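Local coordinates for putative histidine protein kinase (Rhodobacter sphaeroides, PDB 3KYJ) that probably autophosphorylates on a histidine and passes the phosphate to CheY or CheB in chemotaxis signalling, this chain being the N-terminal Hpt domain of CheA3, at residues L63-S68 / A114-T119; S30-Q35 / I94-S99; E74-L79 / S130-C135; Q22-M27 / D100-M105. One frame throughout, in Å; residues are numbered along the deposited sequence. Where two conformers were deposited one is given.

Contact 1. Residues L63-S68 / A114-T119; sequences LSVVES and ADVEGT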
loop_
_atom_site.group_PDB
_atom_site.type_symbol
_atom_site.label_atom_id
_atom_site.label_comp_id
_atom_site.label_asym_id
_atom_site.label_seq_id
_atom_site.Cartn_x
_atom_site.Cartn_y
_atom_site.Cartn_z
ATOM N N LEU A 63 -4.927 -11.615 -4.735
ATOM C CA LEU A 63 -4.482 -12.870 -4.120
ATOM C C LEU A 63 -5.009 -12.893 -2.692
ATOM O O LEU A 63 -4.266 -12.719 -1.737
ATOM C CB LEU A 63 -2.958 -12.995 -4.196
ATOM C CG LEU A 63 -2.357 -12.753 -5.580
ATOM C CD1 LEU A 63 -0.830 -12.799 -5.556
ATOM C CD2 LEU A 63 -2.921 -13.760 -6.578
ATOM N N SER A 64 -6.306 -13.149 -2.564
ATOM C CA SER A 64 -7.007 -12.987 -1.292
ATOM C C SER A 64 -6.531 -13.951 -0.191
ATOM O O SER A 64 -6.552 -13.579 0.984
ATOM C CB SER A 64 -8.530 -13.125 -1.483
ATOM O OG SER A 64 -9.079 -12.106 -2.327
ATOM N N VAL A 65 -6.080 -15.150 -0.546
ATOM C CA VAL A 65 -5.609 -16.075 0.486
ATOM C C VAL A 65 -4.276 -15.537 1.004
ATOM O O VAL A 65 -4.089 -15.412 2.200
ATOM C CB VAL A 65 -5.485 -17.529 -0.016
ATOM C CG1 VAL A 65 -4.757 -18.421 1.039
ATOM C CG2 VAL A 65 -6.881 -18.108 -0.312
ATOM N N VAL A 66 -3.364 -15.182 0.106
ATOM C CA VAL A 66 -2.090 -14.574 0.550
ATOM C C VAL A 66 -2.356 -13.324 1.421
ATOM O O VAL A 66 -1.800 -13.170 2.517
ATOM C CB VAL A 66 -1.158 -14.205 -0.633
ATOM C CG1 VAL A 66 0.059 -13.452 -0.118
ATOM C CG2 VAL A 66 -0.686 -15.411 -1.401
ATOM N N GLU A 67 -3.238 -12.461 0.931
ATOM C CA GLU A 67 -3.604 -11.239 1.618
ATOM C C GLU A 67 -4.075 -11.528 3.038
ATOM O O GLU A 67 -3.697 -10.839 3.967
ATOM C CB GLU A 67 -4.677 -10.501 0.830
ATOM C CG GLU A 67 -5.069 -9.156 1.421
ATOM C CD GLU A 67 -6.204 -8.488 0.688
ATOM O OE1 GLU A 67 -6.628 -8.984 -0.366
ATOM O OE2 GLU A 67 -6.696 -7.473 1.180
ATOM N N SER A 68 -4.896 -12.563 3.208
ATOM C CA SER A 68 -5.483 -12.831 4.526
ATOM C C SER A 68 -4.427 -13.241 5.561
ATOM O O SER A 68 -4.591 -12.957 6.749
ATOM C CB SER A 68 -6.562 -13.921 4.414
ATOM O OG SER A 68 -6.033 -15.195 4.056
ATOM N N ALA A 114 -1.103 -16.983 -9.767
ATOM C CA ALA A 114 -2.412 -17.223 -9.161
ATOM C C ALA A 114 -2.284 -17.325 -7.652
ATOM O O ALA A 114 -1.185 -17.470 -7.140
ATOM C CB ALA A 114 -3.039 -18.501 -9.719
ATOM N N ASP A 115 -3.418 -17.259 -6.967
ATOM C CA ASP A 115 -3.447 -17.354 -5.505
ATOM C C ASP A 115 -3.072 -18.768 -5.081
ATOM O O ASP A 115 -3.133 -19.713 -5.867
ATOM C CB ASP A 115 -4.828 -16.953 -4.990
ATOM C CG ASP A 115 -4.835 -16.468 -3.543
ATOM O OD1 ASP A 115 -3.778 -16.360 -2.880
ATOM O OD2 ASP A 115 -5.957 -16.175 -3.083
ATOM N N VAL A 116 -2.671 -18.906 -3.826
ATOM C CA VAL A 116 -2.269 -20.197 -3.287
ATOM C C VAL A 116 -3.472 -20.865 -2.719
ATOM O O VAL A 116 -4.486 -20.207 -2.436
ATOM C CB VAL A 116 -1.274 -20.049 -2.111
ATOM C CG1 VAL A 116 0.009 -19.459 -2.589
ATOM C CG2 VAL A 116 -1.882 -19.202 -1.006
ATOM N N GLU A 117 -3.357 -22.186 -2.589
ATOM C CA GLU A 117 -4.252 -22.939 -1.755
ATOM C C GLU A 117 -3.866 -22.759 -0.304
ATOM O O GLU A 117 -2.676 -22.900 0.108
ATOM C CB GLU A 117 -4.213 -24.426 -2.102
ATOM C CG GLU A 117 -4.781 -24.766 -3.474
ATOM C CD GLU A 117 -6.250 -24.405 -3.617
ATOM O OE1 GLU A 117 -6.981 -24.437 -2.606
ATOM O OE2 GLU A 117 -6.681 -24.103 -4.751
ATOM N N GLY A 118 -4.899 -22.448 0.462
ATOM C CA GLY A 118 -4.754 -22.089 1.852
ATOM C C GLY A 118 -4.391 -23.211 2.790
ATOM O O GLY A 118 -3.999 -22.927 3.909
ATOM N N THR A 119 -4.519 -24.462 2.359
ATOM C CA THR A 119 -4.345 -25.602 3.259
ATOM C C THR A 119 -3.038 -25.607 4.052
ATOM O O THR A 119 -3.023 -25.839 5.269
ATOM C CB THR A 119 -4.384 -26.891 2.473
ATOM O OG1 THR A 119 -5.487 -26.838 1.570
ATOM C CG2 THR A 119 -4.511 -28.071 3.417
#
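Leu63 and Asp115 bring the two backbones together, with their CA atoms 4.8 Å apart, at the point where helix 64-82 begins. Leu63 is the N-cap residue of that helix. Residues 114-117 are extended and run past its first turn, and by Gly118 the gap has widened, the CA atoms of Val65 and Gly118 being 6.2 Å apart. The carboxylate of Asp115 faces the N-H groups of this first turn. Its CG lies anti to the backbone N (chi1 -156°), which sets CG on the side of the helix start. Two N-H groups hold the carboxylate, each on a syn lone pair: Val65 N gives a nearly straight bond of 2.7 Å to Asp115 OD2 (170°), and Val66 N a longer one of 3.2 Å to Asp115 OD1. Both oxygens are thus engaged and the carboxylate cannot easily turn, while its negative charge at a helix N-terminus is likely to be favourable. Apolar groups flank it. Leu63 CD2 sits 3.6 Å from Asp115 N. Val65 CG1 lies 3.6 Å from Val116 CG2 and 3.8 Å from Gly118 CA, where the bare glycine lets the methyl approach the backbone. Val66 CG2 meets the same Val116 methyl from another direction. The loop joins helices 89-112 and 122-135, and so it ties this junction to the start of helix 64-82. Around the contact, Leu63 rests on Trp13 and Tyr16 of helix 10-35, Val66 reaches Phe54 and Ser58 of helix 40-60, and Val116 packs on Thr109 of helix 89-112.

Contact 2. Residues S30-Q35 / I94-S99; sequences SLLALQ and ILLFAS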
loop_
_atom_site.group_PDB
_atom_site.type_symbol
_atom_site.label_atom_id
_atom_site.label_comp_id
_atom_site.label_asym_id
_atom_site.label_seq_id
_atom_site.Cartn_x
_atom_site.Cartn_y
_atom_site.Cartn_z
ATOM N N SER A 30 13.821 -7.300 10.792
ATOM C CA SER A 30 13.319 -6.715 12.034
ATOM C C SER A 30 13.096 -7.801 13.102
ATOM O O SER A 30 13.407 -7.597 14.284
ATOM C CB SER A 30 12.020 -5.962 11.801
ATOM O OG SER A 30 12.206 -4.913 10.862
ATOM N N LEU A 31 12.532 -8.935 12.696
ATOM C CA LEU A 31 12.239 -10.021 13.633
ATOM C C LEU A 31 13.520 -10.654 14.180
ATOM O O LEU A 31 13.625 -10.942 15.374
ATOM C CB LEU A 31 11.375 -11.060 12.936
ATOM C CG LEU A 31 9.953 -10.572 12.616
ATOM C CD1 LEU A 31 9.244 -11.572 11.704
ATOM C CD2 LEU A 31 9.159 -10.376 13.900
ATOM N N LEU A 32 14.520 -10.821 13.315
ATOM C CA LEU A 32 15.795 -11.385 13.759
ATOM C C LEU A 32 16.507 -10.404 14.686
ATOM O O LEU A 32 17.138 -10.824 15.640
ATOM C CB LEU A 32 16.686 -11.763 12.570
ATOM C CG LEU A 32 16.198 -12.974 11.756
ATOM C CD1 LEU A 32 17.067 -13.181 10.558
ATOM C CD2 LEU A 32 16.133 -14.247 12.597
ATOM N N ALA A 33 16.395 -9.108 14.418
ATOM C CA ALA A 33 16.959 -8.112 15.322
ATOM C C ALA A 33 16.295 -8.176 16.700
ATOM O O ALA A 33 16.989 -8.100 17.728
ATOM C CB ALA A 33 16.855 -6.709 14.702
ATOM N N LEU A 34 14.974 -8.376 16.728
ATOM C CA LEU A 34 14.258 -8.489 17.990
ATOM C C LEU A 34 14.682 -9.752 18.729
ATOM O O LEU A 34 14.888 -9.754 19.938
ATOM C CB LEU A 34 12.746 -8.468 17.751
ATOM C CG LEU A 34 12.186 -7.125 17.285
ATOM C CD1 LEU A 34 10.742 -7.287 16.835
ATOM C CD2 LEU A 34 12.313 -6.049 18.378
ATOM N N GLN A 35 14.848 -10.830 17.989
ATOM C CA GLN A 35 15.264 -12.078 18.587
ATOM C C GLN A 35 16.660 -11.958 19.186
ATOM O O GLN A 35 16.972 -12.624 20.166
ATOM C CB GLN A 35 15.216 -13.171 17.522
ATOM C CG GLN A 35 15.281 -14.553 18.043
ATOM C CD GLN A 35 15.065 -15.549 16.930
ATOM O OE1 GLN A 35 15.781 -15.535 15.933
ATOM N NE2 GLN A 35 14.060 -16.400 17.080
ATOM N N ILE A 94 6.035 -16.447 16.211
ATOM C CA ILE A 94 4.918 -16.673 15.296
ATOM C C ILE A 94 5.159 -15.872 14.006
ATOM O O ILE A 94 4.916 -16.360 12.897
ATOM C CB ILE A 94 3.575 -16.287 15.921
ATOM C CG1 ILE A 94 3.245 -17.236 17.084
ATOM C CG2 ILE A 94 2.459 -16.340 14.881
ATOM C CD1 ILE A 94 2.117 -16.740 17.956
ATOM N N LEU A 95 5.672 -14.656 14.134
ATOM C CA LEU A 95 5.886 -13.831 12.947
ATOM C C LEU A 95 7.076 -14.311 12.118
ATOM O O LEU A 95 7.061 -14.146 10.896
ATOM C CB LEU A 95 6.007 -12.360 13.301
ATOM C CG LEU A 95 4.745 -11.712 13.864
ATOM C CD1 LEU A 95 5.008 -10.289 14.367
ATOM C CD2 LEU A 95 3.641 -11.712 12.792
ATOM N N LEU A 96 8.101 -14.888 12.753
ATOM C CA LEU A 96 9.186 -15.516 12.008
ATOM C C LEU A 96 8.641 -16.701 11.181
ATOM O O LEU A 96 8.982 -16.854 10.016
ATOM C CB LEU A 96 10.331 -15.985 12.919
ATOM C CG LEU A 96 11.334 -14.880 13.231
ATOM C CD1 LEU A 96 12.280 -15.347 14.341
ATOM C CD2 LEU A 96 12.100 -14.493 11.981
ATOM N N PHE A 97 7.783 -17.518 11.790
ATOM C CA PHE A 97 7.107 -18.601 11.077
ATOM C C PHE A 97 6.277 -18.013 9.931
ATOM O O PHE A 97 6.309 -18.512 8.799
ATOM C CB PHE A 97 6.239 -19.388 12.086
ATOM C CG PHE A 97 5.431 -20.519 11.498
ATOM C CD1 PHE A 97 5.967 -21.373 10.566
ATOM C CD2 PHE A 97 4.128 -20.698 11.892
ATOM C CE1 PHE A 97 5.196 -22.426 10.033
ATOM C CE2 PHE A 97 3.363 -21.734 11.368
ATOM C CZ PHE A 97 3.900 -22.576 10.438
ATOM N N ALA A 98 5.560 -16.929 10.208
ATOM C CA ALA A 98 4.790 -16.266 9.166
ATOM C C ALA A 98 5.675 -15.793 8.023
ATOM O O ALA A 98 5.300 -15.931 6.867
ATOM C CB ALA A 98 3.974 -15.130 9.717
ATOM N N SER A 99 6.851 -15.247 8.326
ATOM C CA SER A 99 7.708 -14.725 7.269
ATOM C C SER A 99 8.153 -15.875 6.365
ATOM O O SER A 99 8.161 -15.719 5.142
ATOM C CB SER A 99 8.894 -13.925 7.841
ATOM O OG SER A 99 9.855 -14.734 8.463
#
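Leu31 and Leu96 meet where helices 10-35 and 89-112, two members of the antiparallel four-helix bundle of the Hpt fold, run past each other. The segment axes come within 10.1 Å, with their N-to-C directions 150° apart. The tight part is on the bundle side and is carried by Leu31. Its side chain crosses that of Leu95 at about a right angle: CD1 lies 3.5 Å from Leu95 O, against the peptide rather than against another methyl, while the Leu31 CD2 methyl is 3.8 Å from Leu95 CB. Beside it Leu96 CD2 lies 3.6 Å from Leu31 CB. The buried side continues inward, Leu31 resting on Leu47 of helix 40-60 and Leu95 on Cys73 and Ile77 of helix 64-82. The other side is looser and faces solvent. Leu32, an exposed residue, offers only CD2, at 4.1 Å from Leu96 CD2, their side chains crossing at about a right angle. Gln35 extends from the end of helix 10-35 with CG anti to its backbone N (chi1 -165°), lying obliquely across Leu96 so that its amide skirts the leucine. An alanine in place of Leu96 would probably open a gap between Leu31, Leu32 and Gln35, leaving the Gln35 amide without its apolar neighbour and freer to turn. Each of the two Leu96 methyls has its own neighbours: CD2 sits against Leu31 and Leu32, while CD1 lies 3.4 Å from Gln35 NE2.

Contact 3. Residues E74-L79 / S130-C135; sequences EDLIGL and SKIARC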
loop_
_atom_site.group_PDB
_atom_site.type_symbol
_atom_site.label_atom_id
_atom_site.label_comp_id
_atom_site.label_asym_id
_atom_site.label_seq_id
_atom_site.Cartn_x
_atom_site.Cartn_y
_atom_site.Cartn_z
ATOM N N GLU A 74 -0.563 -8.336 10.325
ATOM C CA GLU A 74 -0.642 -6.891 10.522
ATOM C C GLU A 74 -1.488 -6.567 11.732
ATOM O O GLU A 74 -1.142 -5.665 12.510
ATOM C CB GLU A 74 -1.211 -6.211 9.266
ATOM C CG GLU A 74 -1.124 -4.697 9.280
ATOM C CD GLU A 74 -1.859 -4.086 8.111
ATOM O OE1 GLU A 74 -1.247 -3.953 7.043
ATOM O OE2 GLU A 74 -3.047 -3.757 8.256
ATOM N N ASP A 75 -2.581 -7.310 11.922
ATOM C CA ASP A 75 -3.423 -7.115 13.096
ATOM C C ASP A 75 -2.621 -7.335 14.383
ATOM O O ASP A 75 -2.737 -6.553 15.342
ATOM C CB ASP A 75 -4.596 -8.093 13.104
ATOM C CG ASP A 75 -5.709 -7.712 12.133
ATOM O OD1 ASP A 75 -5.685 -6.623 11.514
ATOM O OD2 ASP A 75 -6.618 -8.543 12.000
ATOM N N LEU A 76 -1.813 -8.399 14.418
ATOM C CA LEU A 76 -1.055 -8.728 15.633
ATOM C C LEU A 76 -0.013 -7.638 15.901
ATOM O O LEU A 76 0.147 -7.160 17.040
ATOM C CB LEU A 76 -0.386 -10.099 15.483
ATOM C CG LEU A 76 0.472 -10.559 16.661
ATOM C CD1 LEU A 76 -0.301 -10.507 17.980
ATOM C CD2 LEU A 76 0.982 -11.959 16.380
ATOM N N ILE A 77 0.701 -7.232 14.859
ATOM C CA ILE A 77 1.702 -6.184 15.014
ATOM C C ILE A 77 1.021 -4.877 15.438
ATOM O O ILE A 77 1.552 -4.131 16.255
ATOM C CB ILE A 77 2.479 -5.956 13.707
ATOM C CG1 ILE A 77 3.259 -7.198 13.321
ATOM C CG2 ILE A 77 3.396 -4.737 13.853
ATOM C CD1 ILE A 77 3.619 -7.255 11.834
ATOM N N GLY A 78 -0.168 -4.605 14.903
ATOM C CA GLY A 78 -0.935 -3.437 15.303
ATOM C C GLY A 78 -1.321 -3.403 16.780
ATOM O O GLY A 78 -1.409 -2.327 17.378
ATOM N N LEU A 79 -1.545 -4.564 17.387
ATOM C CA LEU A 79 -1.853 -4.608 18.821
ATOM C C LEU A 79 -0.659 -4.110 19.630
ATOM O O LEU A 79 -0.826 -3.425 20.641
ATOM C CB LEU A 79 -2.173 -6.018 19.286
ATOM C CG LEU A 79 -3.485 -6.636 18.807
ATOM C CD1 LEU A 79 -3.528 -8.080 19.270
ATOM C CD2 LEU A 79 -4.671 -5.850 19.342
ATOM N N SER A 130 -4.973 -17.390 17.739
ATOM C CA SER A 130 -4.806 -17.739 19.151
ATOM C C SER A 130 -4.022 -16.655 19.899
ATOM O O SER A 130 -4.453 -16.209 20.953
ATOM C CB SER A 130 -4.052 -19.061 19.282
ATOM O OG SER A 130 -3.680 -19.274 20.644
ATOM N N LYS A 131 -2.874 -16.244 19.358
ATOM C CA LYS A 131 -2.076 -15.209 20.006
ATOM C C LYS A 131 -2.863 -13.899 20.057
ATOM O O LYS A 131 -2.888 -13.235 21.075
ATOM C CB LYS A 131 -0.734 -15.027 19.321
ATOM C CG LYS A 131 0.182 -14.050 20.068
ATOM C CD LYS A 131 0.384 -14.446 21.519
ATOM C CE LYS A 131 1.603 -13.705 22.082
ATOM N NZ LYS A 131 1.773 -13.940 23.546
ATOM N N ILE A 132 -3.533 -13.539 18.968
ATOM C CA ILE A 132 -4.344 -12.322 18.966
ATOM C C ILE A 132 -5.391 -12.337 20.085
ATOM O O ILE A 132 -5.544 -11.361 20.823
ATOM C CB ILE A 132 -4.985 -12.087 17.585
ATOM C CG1 ILE A 132 -3.906 -11.654 16.588
ATOM C CG2 ILE A 132 -6.063 -11.029 17.659
ATOM C CD1 ILE A 132 -4.382 -11.674 15.121
ATOM N N ALA A 133 -6.085 -13.461 20.222
ATOM C CA ALA A 133 -7.107 -13.604 21.245
ATOM C C ALA A 133 -6.516 -13.550 22.661
ATOM O O ALA A 133 -7.085 -12.920 23.548
ATOM C CB ALA A 133 -7.872 -14.902 21.033
ATOM N N ARG A 134 -5.384 -14.218 22.863
ATOM C CA ARG A 134 -4.806 -14.336 24.202
ATOM C C ARG A 134 -4.184 -13.048 24.683
ATOM O O ARG A 134 -4.184 -12.765 25.866
ATOM C CB ARG A 134 -3.740 -15.425 24.249
ATOM C CG ARG A 134 -4.303 -16.809 24.441
ATOM C CD ARG A 134 -3.200 -17.832 24.493
ATOM N NE ARG A 134 -2.578 -17.999 23.192
ATOM C CZ ARG A 134 -1.309 -17.750 22.911
ATOM N NH1 ARG A 134 -0.482 -17.303 23.850
ATOM N NH2 ARG A 134 -0.868 -17.949 21.680
ATOM N N CYS A 135 -3.610 -12.269 23.783
ATOM C CA CYS A 135 -2.921 -11.087 24.253
ATOM C C CYS A 135 -3.844 -9.877 24.135
ATOM O O CYS A 135 -3.495 -8.775 24.557
ATOM C CB CYS A 135 -1.593 -10.908 23.526
ATOM S SG CYS A 135 -1.731 -10.142 21.976
#
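Ile132 has CG1 anti to its carbonyl carbon (chi1 -72°), which places that atom 4.0 Å from Leu76 CB, and Leu76 has its CG anti to the backbone N (chi1 178°), leading on to CD1. The two side chains cross obliquely between segments 74-79 and 130-135, and Ile132 CD1 runs on to 4.1 Å from Asp75 CB. Leu76 CD1 also touches the aliphatic part of Lys131, at CG, before that side chain bends away towards salt bridges with Asp88 and Glu90. One turn on, Leu79 CD1 approaches Cys135 SG to 3.8 Å. The two segments are nearly parallel, at 25°, with axes 10.0 Å apart. Helix 122-135 lies against the outside of the Hpt four-helix bundle, along helix 64-82. This fifth helix adds a mainly apolar seam. Beyond it, on the other face of segment 74-79, Glu74 hydrogen bonds through OE1 to ND1 of His52, the predicted phosphorylation site, and forms a salt bridge with Lys55. Within segment 130-135, both NE and NH2 of Arg134 donate to Ser130 OG, the oxygen lying in the guanidinium plane and 3.1 Å from Arg134 NE.

Contact 4. Residues Q22-M27 / D100-M105; sequences QALDAM and DTLRAM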
loop_
_atom_site.group_PDB
_atom_site.type_symbol
_atom_site.label_atom_id
_atom_site.label_comp_id
_atom_site.label_asym_id
_atom_site.label_seq_id
_atom_site.Cartn_x
_atom_site.Cartn_y
_atom_site.Cartn_z
ATOM N N GLN A 22 11.767 -7.862 -1.195
ATOM C CA GLN A 22 12.287 -6.755 -0.380
ATOM C C GLN A 22 11.481 -6.594 0.905
ATOM O O GLN A 22 12.040 -6.422 1.977
ATOM C CB GLN A 22 12.283 -5.446 -1.173
ATOM C CG GLN A 22 13.277 -5.430 -2.325
ATOM C CD GLN A 22 14.726 -5.568 -1.863
ATOM O OE1 GLN A 22 15.153 -4.933 -0.891
ATOM N NE2 GLN A 22 15.492 -6.399 -2.564
ATOM N N ALA A 23 10.158 -6.667 0.804
ATOM C CA ALA A 23 9.330 -6.512 1.986
ATOM C C ALA A 23 9.572 -7.658 2.975
ATOM O O ALA A 23 9.704 -7.428 4.180
ATOM C CB ALA A 23 7.872 -6.440 1.597
ATOM N N LEU A 24 9.625 -8.895 2.476
ATOM C CA LEU A 24 9.867 -10.022 3.377
ATOM C C LEU A 24 11.286 -9.978 3.961
ATOM O O LEU A 24 11.489 -10.367 5.119
ATOM C CB LEU A 24 9.578 -11.368 2.702
ATOM C CG LEU A 24 8.105 -11.566 2.320
ATOM C CD1 LEU A 24 7.941 -12.940 1.708
ATOM C CD2 LEU A 24 7.198 -11.397 3.529
ATOM N N ASP A 25 12.258 -9.472 3.199
ATOM C CA ASP A 25 13.609 -9.309 3.747
ATOM C C ASP A 25 13.563 -8.341 4.937
ATOM O O ASP A 25 14.235 -8.559 5.941
ATOM C CB ASP A 25 14.586 -8.779 2.695
ATOM C CG ASP A 25 15.041 -9.852 1.699
ATOM O OD1 ASP A 25 14.801 -11.061 1.930
ATOM O OD2 ASP A 25 15.652 -9.467 0.684
ATOM N N ALA A 26 12.792 -7.264 4.800
ATOM C CA ALA A 26 12.686 -6.265 5.871
ATOM C C ALA A 26 11.934 -6.848 7.076
ATOM O O ALA A 26 12.291 -6.598 8.219
ATOM C CB ALA A 26 11.993 -5.001 5.354
ATOM N N MET A 27 10.890 -7.637 6.808
ATOM C CA MET A 27 10.144 -8.296 7.865
ATOM C C MET A 27 11.057 -9.230 8.665
ATOM O O MET A 27 11.144 -9.139 9.903
ATOM C CB MET A 27 8.967 -9.073 7.266
ATOM C CG MET A 27 8.171 -9.853 8.289
ATOM S SD MET A 27 6.886 -10.843 7.469
ATOM C CE MET A 27 5.950 -11.366 8.886
ATOM N N ASP A 100 8.477 -17.031 6.947
ATOM C CA ASP A 100 8.886 -18.172 6.130
ATOM C C ASP A 100 7.729 -18.668 5.266
ATOM O O ASP A 100 7.932 -19.055 4.117
ATOM C CB ASP A 100 9.402 -19.314 7.006
ATOM C CG ASP A 100 10.795 -19.057 7.544
ATOM O OD1 ASP A 100 11.533 -18.217 6.968
ATOM O OD2 ASP A 100 11.153 -19.723 8.532
ATOM N N THR A 101 6.533 -18.664 5.842
ATOM C CA THR A 101 5.327 -19.110 5.155
ATOM C C THR A 101 5.006 -18.164 3.992
ATOM O O THR A 101 4.756 -18.604 2.861
ATOM C CB THR A 101 4.144 -19.170 6.129
ATOM O OG1 THR A 101 4.419 -20.126 7.164
ATOM C CG2 THR A 101 2.856 -19.576 5.385
ATOM N N LEU A 102 5.037 -16.857 4.263
ATOM C CA LEU A 102 4.833 -15.847 3.220
ATOM C C LEU A 102 5.863 -15.941 2.090
ATOM O O LEU A 102 5.520 -15.750 0.929
ATOM C CB LEU A 102 4.815 -14.453 3.830
ATOM C CG LEU A 102 3.621 -14.156 4.748
ATOM C CD1 LEU A 102 3.794 -12.802 5.458
ATOM C CD2 LEU A 102 2.261 -14.166 4.046
ATOM N N ARG A 103 7.105 -16.281 2.429
ATOM C CA ARG A 103 8.169 -16.400 1.435
ATOM C C ARG A 103 7.886 -17.558 0.481
ATOM O O ARG A 103 8.123 -17.452 -0.718
ATOM C CB ARG A 103 9.527 -16.610 2.111
ATOM C CG ARG A 103 10.698 -16.754 1.137
ATOM C CD ARG A 103 11.194 -15.413 0.630
ATOM N NE ARG A 103 11.742 -14.597 1.711
ATOM C CZ ARG A 103 12.365 -13.440 1.536
ATOM N NH1 ARG A 103 12.525 -12.952 0.314
ATOM N NH2 ARG A 103 12.822 -12.775 2.587
ATOM N N ALA A 104 7.397 -18.673 1.019
ATOM C CA ALA A 104 7.015 -19.804 0.188
ATOM C C ALA A 104 5.802 -19.443 -0.678
ATOM O O ALA A 104 5.719 -19.839 -1.859
ATOM C CB ALA A 104 6.717 -21.021 1.062
ATOM N N MET A 105 4.845 -18.713 -0.113
ATOM C CA MET A 105 3.675 -18.305 -0.886
ATOM C C MET A 105 4.049 -17.374 -2.001
ATOM O O MET A 105 3.505 -17.461 -3.099
ATOM C CB MET A 105 2.690 -17.572 -0.021
ATOM C CG MET A 105 2.033 -18.430 0.981
ATOM S SD MET A 105 0.897 -17.398 1.866
ATOM C CE MET A 105 0.032 -18.645 2.802
#
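Leu24 covers one face of the Arg103 guanidinium, its CB set off towards the rim of the group and 3.5 Å from Arg103 NH2, while the carboxylate of Asp25 comes to the edge. Arg103 was modelled in two conformers, and this account holds for one of them. There its chain bends at chi2 and chi3 and carries the guanidinium across to helix 10-35, where NH2 makes a salt bridge of 2.7 Å to Asp25 OD1. The bond is bent (147°). The donor meets OD1 on its anti side, out of the carboxylate plane, and the oxygen is tilted from the guanidinium plane; the two planes are turned 40° apart. Asp25 itself is exposed, and the bridge lies on the solvent side. Inward, the Leu24 side chain reaches past the arginine, its CD1 touching Arg103 CA at 3.5 Å. Its CD2 meets Leu102 CB at 3.9 Å, the two leucines crossing at about a right angle. Met27 lies across Leu102 likewise, SD to CD1 4.2 Å apart. An alanine at Leu24 would keep the CB against the guanidinium face but would probably leave a gap between Leu102 and the arginine backbone. Leu24 and Leu102 both also touch Phe54 of helix 40-60, and Met27 reaches Leu47 and Val51. With their segments at 168°, helices 10-35 and 89-112 form a near-antiparallel pair, whose leucine core edged by a salt bridge belongs to the four-helix bundle of the Hpt domain.

Contacts 2 and 4 join the same two helices, 10-35 and 89-112, and touch each other through Met27, whose SD and CE pack on Ser99 and Leu95. Contact 4, its centre about 7 Å from the centre of the chain, is the more buried and adds a salt bridge on its solvent side. Contact 2 is partly open to solvent and purely apolar apart from a glutamine. Contacts 1 and 3, both partly buried and farther out (centres about 13 and 12 Å), use the start and the later part of helix 64-82. Contact 3 is an apolar helix-helix seam, whereas contact 1 relies on a carboxylate binding backbone N-H groups. Val66 and Val116 of contact 1 pack on Met105 of contact 4; contact 3 reaches contact 2 through Ile94 and Lys131.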